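Local coordinates for protein ribokinase, putative (Burkholderia thailandensis, PDB 3B1N) that probably phosphorylates nucleosides at the expense of ATP, as a nucleoside kinase of the ribokinase (PfkB) family, at residues Thr271-Leu282 and Tyr292-Phe303. Sequence-based numbering, arbitrary orientation.
Sequences TAGRLASLMGAL and YAPTRAEIDARF. With ADP (adenosine-5'-diphosphate), chain G.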
ATOM      1  N   THR B 271      -1.691   5.781  35.064  1.00 12.55           N
ATOM      2  CA  THR B 271      -2.829   6.565  34.630  1.00 12.08           C
ATOM      3  C   THR B 271      -2.597   7.242  33.265  1.00 11.44           C
ATOM      4  O   THR B 271      -3.489   7.320  32.427  1.00 12.18           O
ATOM      5  CB  THR B 271      -3.234   7.614  35.700  1.00 13.09           C
ATOM      6  OG1 THR B 271      -3.474   6.895  36.916  1.00 15.61           O
ATOM      7  CG2 THR B 271      -4.502   8.365  35.324  1.00 13.80           C
ATOM      8  N   ALA B 272      -1.386   7.756  33.064  1.00 11.76           N
ATOM      9  CA  ALA B 272      -1.049   8.383  31.773  1.00 10.94           C
ATOM     10  C   ALA B 272      -1.189   7.310  30.708  1.00 11.51           C
ATOM     11  O   ALA B 272      -1.714   7.580  29.626  1.00 10.87           O
ATOM     12  CB  ALA B 272       0.379   8.910  31.780  1.00 10.29           C
ATOM     13  N   GLY B 273      -0.689   6.126  31.014  1.00 11.52           N
ATOM     14  CA  GLY B 273      -0.773   4.992  30.056  1.00 10.49           C
ATOM     15  C   GLY B 273      -2.217   4.645  29.763  1.00 10.91           C
ATOM     16  O   GLY B 273      -2.557   4.392  28.600  1.00  9.91           O
ATOM     17  N   ARG B 274      -3.080   4.608  30.791  1.00  9.92           N
ATOM     18  CA  ARG B 274      -4.457   4.212  30.537  1.00 10.26           C
ATOM     19  C   ARG B 274      -5.188   5.277  29.725  1.00 10.22           C
ATOM     20  O   ARG B 274      -6.038   4.954  28.883  1.00 10.31           O
ATOM     21  CB  ARG B 274      -5.164   3.924  31.878  1.00 10.34           C
ATOM     22  CG  ARG B 274      -4.764   2.572  32.400  1.00 12.38           C
ATOM     23  CD  ARG B 274      -5.270   2.398  33.832  1.00 13.19           C
ATOM     24  NE  ARG B 274      -5.059   0.994  34.258  1.00 13.94           N
ATOM     25  CZ  ARG B 274      -3.872   0.469  34.557  1.00 14.47           C
ATOM     26  NH1 ARG B 274      -2.732   1.165  34.470  1.00 13.91           N
ATOM     27  NH2 ARG B 274      -3.819  -0.826  34.947  1.00 17.52           N
ATOM     28  N   LEU B 275      -4.859   6.563  29.950  1.00  9.74           N
ATOM     29  CA  LEU B 275      -5.484   7.599  29.147  1.00  8.54           C
ATOM     30  C   LEU B 275      -5.066   7.446  27.668  1.00  9.70           C
ATOM     31  O   LEU B 275      -5.925   7.575  26.798  1.00 10.41           O
ATOM     32  CB  LEU B 275      -5.124   9.008  29.700  1.00  9.25           C
ATOM     33  CG  LEU B 275      -5.731  10.144  28.886  1.00 10.33           C
ATOM     34  CD1 LEU B 275      -7.266  10.170  28.965  1.00 12.75           C
ATOM     35  CD2 LEU B 275      -5.174  11.497  29.425  1.00 12.23           C
ATOM     36  N   ALA B 276      -3.775   7.230  27.445  1.00  9.62           N
ATOM     37  CA  ALA B 276      -3.219   7.018  26.098  1.00  8.92           C
ATOM     38  C   ALA B 276      -3.961   5.835  25.438  1.00  9.19           C
ATOM     39  O   ALA B 276      -4.378   5.907  24.277  1.00  8.86           O
ATOM     40  CB  ALA B 276      -1.751   6.735  26.229  1.00  7.97           C
ATOM     41  N   SER B 277      -4.088   4.735  26.177  1.00  9.04           N
ATOM     42  CA  SER B 277      -4.747   3.506  25.711  1.00  8.81           C
ATOM     43  C   SER B 277      -6.202   3.789  25.336  1.00  8.90           C
ATOM     44  O   SER B 277      -6.689   3.382  24.245  1.00  9.55           O
ATOM     45  CB  SER B 277      -4.662   2.493  26.829  1.00  9.63           C
ATOM     46  OG  SER B 277      -5.234   1.285  26.354  1.00 11.54           O
ATOM     47  N   LEU B 278      -6.879   4.577  26.165  1.00  9.08           N
ATOM     48  CA  LEU B 278      -8.247   4.981  25.849  1.00  8.94           C
ATOM     49  C   LEU B 278      -8.299   5.782  24.566  1.00  8.90           C
ATOM     50  O   LEU B 278      -9.158   5.520  23.699  1.00  9.47           O
ATOM     51  CB  LEU B 278      -8.874   5.780  26.981  1.00  9.95           C
ATOM     52  CG  LEU B 278     -10.217   6.400  26.708  1.00 10.26           C
ATOM     53  CD1 LEU B 278     -11.275   5.370  26.390  1.00 12.74           C
ATOM     54  CD2 LEU B 278     -10.628   7.233  27.932  1.00 13.64           C
ATOM     55  N   MET B 279      -7.388   6.750  24.400  1.00  8.43           N
ATOM     56  CA  MET B 279      -7.445   7.541  23.145  1.00  9.46           C
ATOM     57  C   MET B 279      -7.244   6.648  21.909  1.00  8.82           C
ATOM     58  O   MET B 279      -7.941   6.883  20.911  1.00  9.27           O
ATOM     59  CB  MET B 279      -6.374   8.630  23.193  1.00  8.56           C
ATOM     60  CG  MET B 279      -6.641   9.694  24.321  1.00 10.74           C
ATOM     61  SD  MET B 279      -8.130  10.638  24.151  1.00 11.00           S
ATOM     62  CE  MET B 279      -7.676  11.811  22.843  1.00 12.09           C
ATOM     63  N   GLY B 280      -6.340   5.671  21.995  1.00  8.69           N
ATOM     64  CA  GLY B 280      -6.152   4.712  20.907  1.00  9.17           C
ATOM     65  C   GLY B 280      -7.444   3.988  20.566  1.00  9.50           C
ATOM     66  O   GLY B 280      -7.798   3.798  19.365  1.00  9.23           O
ATOM     67  N   ALA B 281      -8.176   3.577  21.594  1.00  9.80           N
ATOM     68  CA  ALA B 281      -9.486   2.892  21.361  1.00 10.20           C
ATOM     69  C   ALA B 281     -10.560   3.769  20.831  1.00 11.39           C
ATOM     70  O   ALA B 281     -11.411   3.306  20.043  1.00 11.58           O
ATOM     71  CB  ALA B 281      -9.951   2.197  22.660  1.00 10.27           C
ATOM     72  N   LEU B 282     -10.598   5.035  21.235  1.00  9.14           N
ATOM     73  CA  LEU B 282     -11.634   5.921  20.693  1.00 10.27           C
ATOM     74  C   LEU B 282     -11.363   6.229  19.227  1.00 11.82           C
ATOM     75  O   LEU B 282     -12.265   6.322  18.406  1.00 12.95           O
ATOM     76  CB  LEU B 282     -11.708   7.221  21.483  1.00 10.02           C
ATOM     77  CG  LEU B 282     -11.990   6.996  22.963  1.00 10.46           C
ATOM     78  CD1 LEU B 282     -11.839   8.302  23.709  1.00 11.63           C
ATOM     79  CD2 LEU B 282     -13.460   6.487  23.066  1.00 13.02           C
ATOM     80  N   TYR B 292     -12.506  10.788  14.878  1.00 12.35           N
ATOM     81  CA  TYR B 292     -13.052  10.666  16.231  1.00 11.75           C
ATOM     82  C   TYR B 292     -13.104  12.029  16.908  1.00 12.75           C
ATOM     83  O   TYR B 292     -12.169  12.820  16.805  1.00 13.29           O
ATOM     84  CB  TYR B 292     -12.291   9.627  17.065  1.00 12.65           C
ATOM     85  CG  TYR B 292     -10.916  10.043  17.604  1.00 10.00           C
ATOM     86  CD1 TYR B 292      -9.882  10.444  16.742  1.00  9.56           C
ATOM     87  CD2 TYR B 292     -10.679  10.047  18.983  1.00  8.46           C
ATOM     88  CE1 TYR B 292      -8.644  10.807  17.282  1.00  9.82           C
ATOM     89  CE2 TYR B 292      -9.459  10.400  19.521  1.00 10.70           C
ATOM     90  CZ  TYR B 292      -8.439  10.807  18.631  1.00 10.01           C
ATOM     91  OH  TYR B 292      -7.239  11.189  19.177  1.00 10.14           O
ATOM     92  N   ALA B 293     -14.249  12.350  17.498  1.00 12.96           N
ATOM     93  CA  ALA B 293     -14.401  13.658  18.106  1.00 12.56           C
ATOM     94  C   ALA B 293     -15.163  13.560  19.441  1.00 13.47           C
ATOM     95  O   ALA B 293     -16.212  14.250  19.616  1.00 16.44           O
ATOM     96  CB  ALA B 293     -15.118  14.618  17.111  1.00 11.58           C
ATOM     97  N   PRO B 294     -14.657  12.765  20.401  1.00 13.76           N
ATOM     98  CA  PRO B 294     -15.238  12.735  21.737  1.00 14.11           C
ATOM     99  C   PRO B 294     -15.155  14.101  22.428  1.00 14.96           C
ATOM    100  O   PRO B 294     -14.169  14.840  22.289  1.00 15.16           O
ATOM    101  CB  PRO B 294     -14.387  11.689  22.480  1.00 13.87           C
ATOM    102  CG  PRO B 294     -13.006  11.862  21.814  1.00 13.42           C
ATOM    103  CD  PRO B 294     -13.342  12.077  20.354  1.00 12.70           C
ATOM    104  N   THR B 295     -16.202  14.425  23.175  1.00 14.89           N
ATOM    105  CA  THR B 295     -16.109  15.559  24.051  1.00 16.03           C
ATOM    106  C   THR B 295     -15.214  15.210  25.205  1.00 15.11           C
ATOM    107  O   THR B 295     -14.921  14.034  25.532  1.00 15.43           O
ATOM    108  CB  THR B 295     -17.478  15.990  24.611  1.00 15.49           C
ATOM    109  OG1 THR B 295     -17.974  14.964  25.458  1.00 18.44           O
ATOM    110  CG2 THR B 295     -18.457  16.289  23.476  1.00 19.29           C
ATOM    111  N   ARG B 296     -14.740  16.248  25.859  1.00 16.53           N
ATOM    112  CA  ARG B 296     -13.894  15.989  26.982  1.00 17.13           C
ATOM    113  C   ARG B 296     -14.632  15.229  28.101  1.00 17.19           C
ATOM    114  O   ARG B 296     -14.080  14.343  28.728  1.00 18.08           O
ATOM    115  CB  ARG B 296     -13.323  17.319  27.487  1.00 18.28           C
ATOM    116  CG  ARG B 296     -12.386  17.098  28.586  1.00 18.72           C
ATOM    117  CD  ARG B 296     -11.106  16.627  27.979  1.00 27.13           C
ATOM    118  NE  ARG B 296     -10.009  16.522  28.939  1.00 31.35           N
ATOM    119  CZ  ARG B 296      -9.922  15.551  29.835  1.00 29.24           C
ATOM    120  NH1 ARG B 296     -10.876  14.641  29.884  1.00 29.17           N
ATOM    121  NH2 ARG B 296      -8.891  15.504  30.651  1.00 32.24           N
ATOM    122  N   ALA B 297     -15.918  15.569  28.305  1.00 16.94           N
ATOM    123  CA  ALA B 297     -16.747  14.819  29.278  1.00 18.62           C
ATOM    124  C   ALA B 297     -16.867  13.349  28.899  1.00 17.44           C
ATOM    125  O   ALA B 297     -16.755  12.485  29.788  1.00 19.41           O
ATOM    126  CB  ALA B 297     -18.148  15.456  29.426  1.00 19.26           C
ATOM    127  N   GLU B 298     -17.068  13.055  27.608  1.00 16.48           N
ATOM    128  CA  GLU B 298     -17.106  11.653  27.106  1.00 16.00           C
ATOM    129  C   GLU B 298     -15.800  10.885  27.371  1.00 15.96           C
ATOM    130  O   GLU B 298     -15.796   9.732  27.782  1.00 16.04           O
ATOM    131  CB  GLU B 298     -17.425  11.608  25.611  1.00 17.03           C
ATOM    132  CG  GLU B 298     -18.937  11.841  25.280  1.00 21.97           C
ATOM    133  CD  GLU B 298     -19.197  12.177  23.801  1.00 29.08           C
ATOM    134  OE1 GLU B 298     -18.228  12.322  23.017  1.00 25.57           O
ATOM    135  OE2 GLU B 298     -20.383  12.311  23.400  1.00 29.29           O
ATOM    136  N   ILE B 299     -14.659  11.552  27.178  1.00 14.21           N
ATOM    137  CA  ILE B 299     -13.395  10.933  27.501  1.00 13.60           C
ATOM    138  C   ILE B 299     -13.314  10.533  28.968  1.00 13.67           C
ATOM    139  O   ILE B 299     -12.949   9.387  29.285  1.00 13.74           O
ATOM    140  CB  ILE B 299     -12.196  11.858  27.100  1.00 12.62           C
ATOM    141  CG1 ILE B 299     -12.169  12.018  25.583  1.00 12.31           C
ATOM    142  CG2 ILE B 299     -10.871  11.215  27.587  1.00 14.06           C
ATOM    143  CD1 ILE B 299     -11.219  13.121  25.047  1.00 13.80           C
ATOM    144  N   ASP B 300     -13.648  11.472  29.875  1.00 15.92           N
ATOM    145  CA  ASP B 300     -13.636  11.152  31.310  1.00 17.09           C
ATOM    146  C   ASP B 300     -14.618  10.042  31.687  1.00 15.16           C
ATOM    147  O   ASP B 300     -14.261   9.171  32.466  1.00 16.64           O
ATOM    148  CB  ASP B 300     -13.897  12.387  32.159  1.00 17.82           C
ATOM    149  CG  ASP B 300     -12.705  13.345  32.194  1.00 25.43           C
ATOM    150  OD1 ASP B 300     -11.558  12.980  31.785  1.00 29.34           O
ATOM    151  OD2 ASP B 300     -12.937  14.489  32.667  1.00 33.29           O
ATOM    152  N   ALA B 301     -15.795  10.076  31.068  1.00 16.91           N
ATOM    153  CA  ALA B 301     -16.826   9.034  31.340  1.00 16.36           C
ATOM    154  C   ALA B 301     -16.357   7.671  30.867  1.00 15.71           C
ATOM    155  O   ALA B 301     -16.526   6.654  31.560  1.00 15.85           O
ATOM    156  CB  ALA B 301     -18.148   9.417  30.701  1.00 17.66           C
ATOM    157  N   ARG B 302     -15.741   7.596  29.676  1.00 14.51           N
ATOM    158  CA  ARG B 302     -15.244   6.336  29.189  1.00 14.33           C
ATOM    159  C   ARG B 302     -14.028   5.827  29.973  1.00 13.63           C
ATOM    160  O   ARG B 302     -13.834   4.616  30.144  1.00 13.53           O
ATOM    161  CB  ARG B 302     -14.868   6.469  27.696  1.00 14.32           C
ATOM    162  CG  ARG B 302     -16.047   6.589  26.721  1.00 18.10           C
ATOM    163  CD  ARG B 302     -16.710   5.196  26.436  1.00 21.80           C
ATOM    164  NE  ARG B 302     -15.805   4.201  25.808  1.00 25.56           N
ATOM    165  CZ  ARG B 302     -15.612   4.066  24.495  1.00 25.84           C
ATOM    166  NH1 ARG B 302     -16.244   4.874  23.635  1.00 23.38           N
ATOM    167  NH2 ARG B 302     -14.783   3.115  24.044  1.00 27.25           N
ATOM    168  N   PHE B 303     -13.199   6.750  30.501  1.00 13.23           N
ATOM    169  CA  PHE B 303     -12.082   6.342  31.313  1.00 13.18           C
ATOM    170  C   PHE B 303     -12.623   5.682  32.607  1.00 14.65           C
ATOM    171  O   PHE B 303     -12.157   4.618  32.983  1.00 14.76           O
ATOM    172  CB  PHE B 303     -11.204   7.569  31.689  1.00 12.04           C
ATOM    173  CG  PHE B 303      -9.935   7.193  32.414  1.00 13.46           C
ATOM    174  CD1 PHE B 303      -8.672   7.157  31.760  1.00 11.92           C
ATOM    175  CD2 PHE B 303      -9.953   6.826  33.757  1.00 14.74           C
ATOM    176  CE1 PHE B 303      -7.490   6.759  32.412  1.00 13.56           C
ATOM    177  CE2 PHE B 303      -8.798   6.430  34.404  1.00 14.88           C
ATOM    178  CZ  PHE B 303      -7.525   6.395  33.753  1.00 14.26           C
TER
HETATM  179  PB  ADP G 402       0.692   2.279  15.978  1.00 12.87           P
HETATM  180  O1B ADP G 402       1.273   1.105  15.206  1.00 20.07           O
HETATM  181  O2B ADP G 402       1.791   3.223  16.361  1.00 15.69           O
HETATM  182  O3B ADP G 402      -0.495   3.019  15.469  1.00 12.80           O
HETATM  183  PA  ADP G 402      -0.534   0.387  17.957  1.00 11.76           P
HETATM  184  O1A ADP G 402      -1.170  -0.419  16.815  1.00 12.78           O
HETATM  185  O2A ADP G 402       0.419  -0.288  18.895  1.00 12.19           O
HETATM  186  O3A ADP G 402       0.271   1.651  17.455  1.00 14.35           O
HETATM  187  O5' ADP G 402      -1.798   0.970  18.669  1.00 10.82           O
HETATM  188  C5' ADP G 402      -1.556   1.949  19.687  1.00 10.81           C
HETATM  189  C4' ADP G 402      -2.535   1.862  20.847  1.00  9.30           C
HETATM  190  O4' ADP G 402      -3.875   2.070  20.352  1.00 10.44           O
HETATM  191  C3' ADP G 402      -2.564   0.482  21.549  1.00 11.39           C
HETATM  192  O3' ADP G 402      -1.507   0.364  22.513  1.00 12.01           O
HETATM  193  C2' ADP G 402      -3.980   0.463  22.068  1.00 11.27           C
HETATM  194  O2' ADP G 402      -4.053   1.185  23.317  1.00 11.50           O
HETATM  195  C1' ADP G 402      -4.778   1.208  21.036  1.00 11.81           C
HETATM  196  N9  ADP G 402      -5.305   0.238  20.035  1.00 11.55           N
HETATM  197  C8  ADP G 402      -4.752  -0.183  18.853  1.00 12.61           C
HETATM  198  N7  ADP G 402      -5.555  -1.131  18.271  1.00 11.64           N
HETATM  199  C5  ADP G 402      -6.554  -1.361  19.110  1.00 11.95           C
HETATM  200  C6  ADP G 402      -7.708  -2.258  19.124  1.00 13.91           C
HETATM  201  N6  ADP G 402      -7.880  -3.091  18.059  1.00 15.72           N
HETATM  202  N1  ADP G 402      -8.530  -2.217  20.156  1.00 13.64           N
HETATM  203  C2  ADP G 402      -8.343  -1.383  21.207  1.00 15.35           C
HETATM  204  N3  ADP G 402      -7.319  -0.521  21.245  1.00 13.61           N
HETATM  205  C4  ADP G 402      -6.408  -0.485  20.273  1.00 11.38           C
HETATM  206  O   HOH W   1     -13.955   2.699  20.914  1.00 18.68           O
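L278 lies opposite F303 where helix 271-282 crosses helix 296-303, the axes of the two segments coming within 10.6 Å at 114°; the backbones draw near a second time where L282 faces Y292 in the loop before the second helix. No direct hydrogen bond links the two segments, and the contact rests mainly on side-chain packing. I299 is a knob among L275, L278, M279 and L282: its CG2 lies 4.0 Å from L275 CD1, while its CD1 approaches M279 SD. F303 fills the neighbouring hole of T271, R274, L275 and L278. With CG anti to the backbone N (chi1 -174°), its ring reaches along helix 271-282, meeting L275 N edge-on in the ring plane at CE1, 3.6 Å away; Y309 packs edge-to-face with it. L278 CD2 wedges against the I299 backbone, 3.4 Å from I299 O. At the Y292 end, M279 brings CE to the edge of the tyrosine ring, 3.7 Å from Y292 OH. Two bends fold R302 back, laying one guanidinium face over L282 CD2, 3.3 Å from R302 NH1. A water links R302 NH2, by a long bond, to A281 O; NH1 has a long, weak ion pair with E243. Apolar interlocking and one water link thus join the chain's last helix to the side of helix 269-284 away from ADP, whose ribose meets S277 and G280.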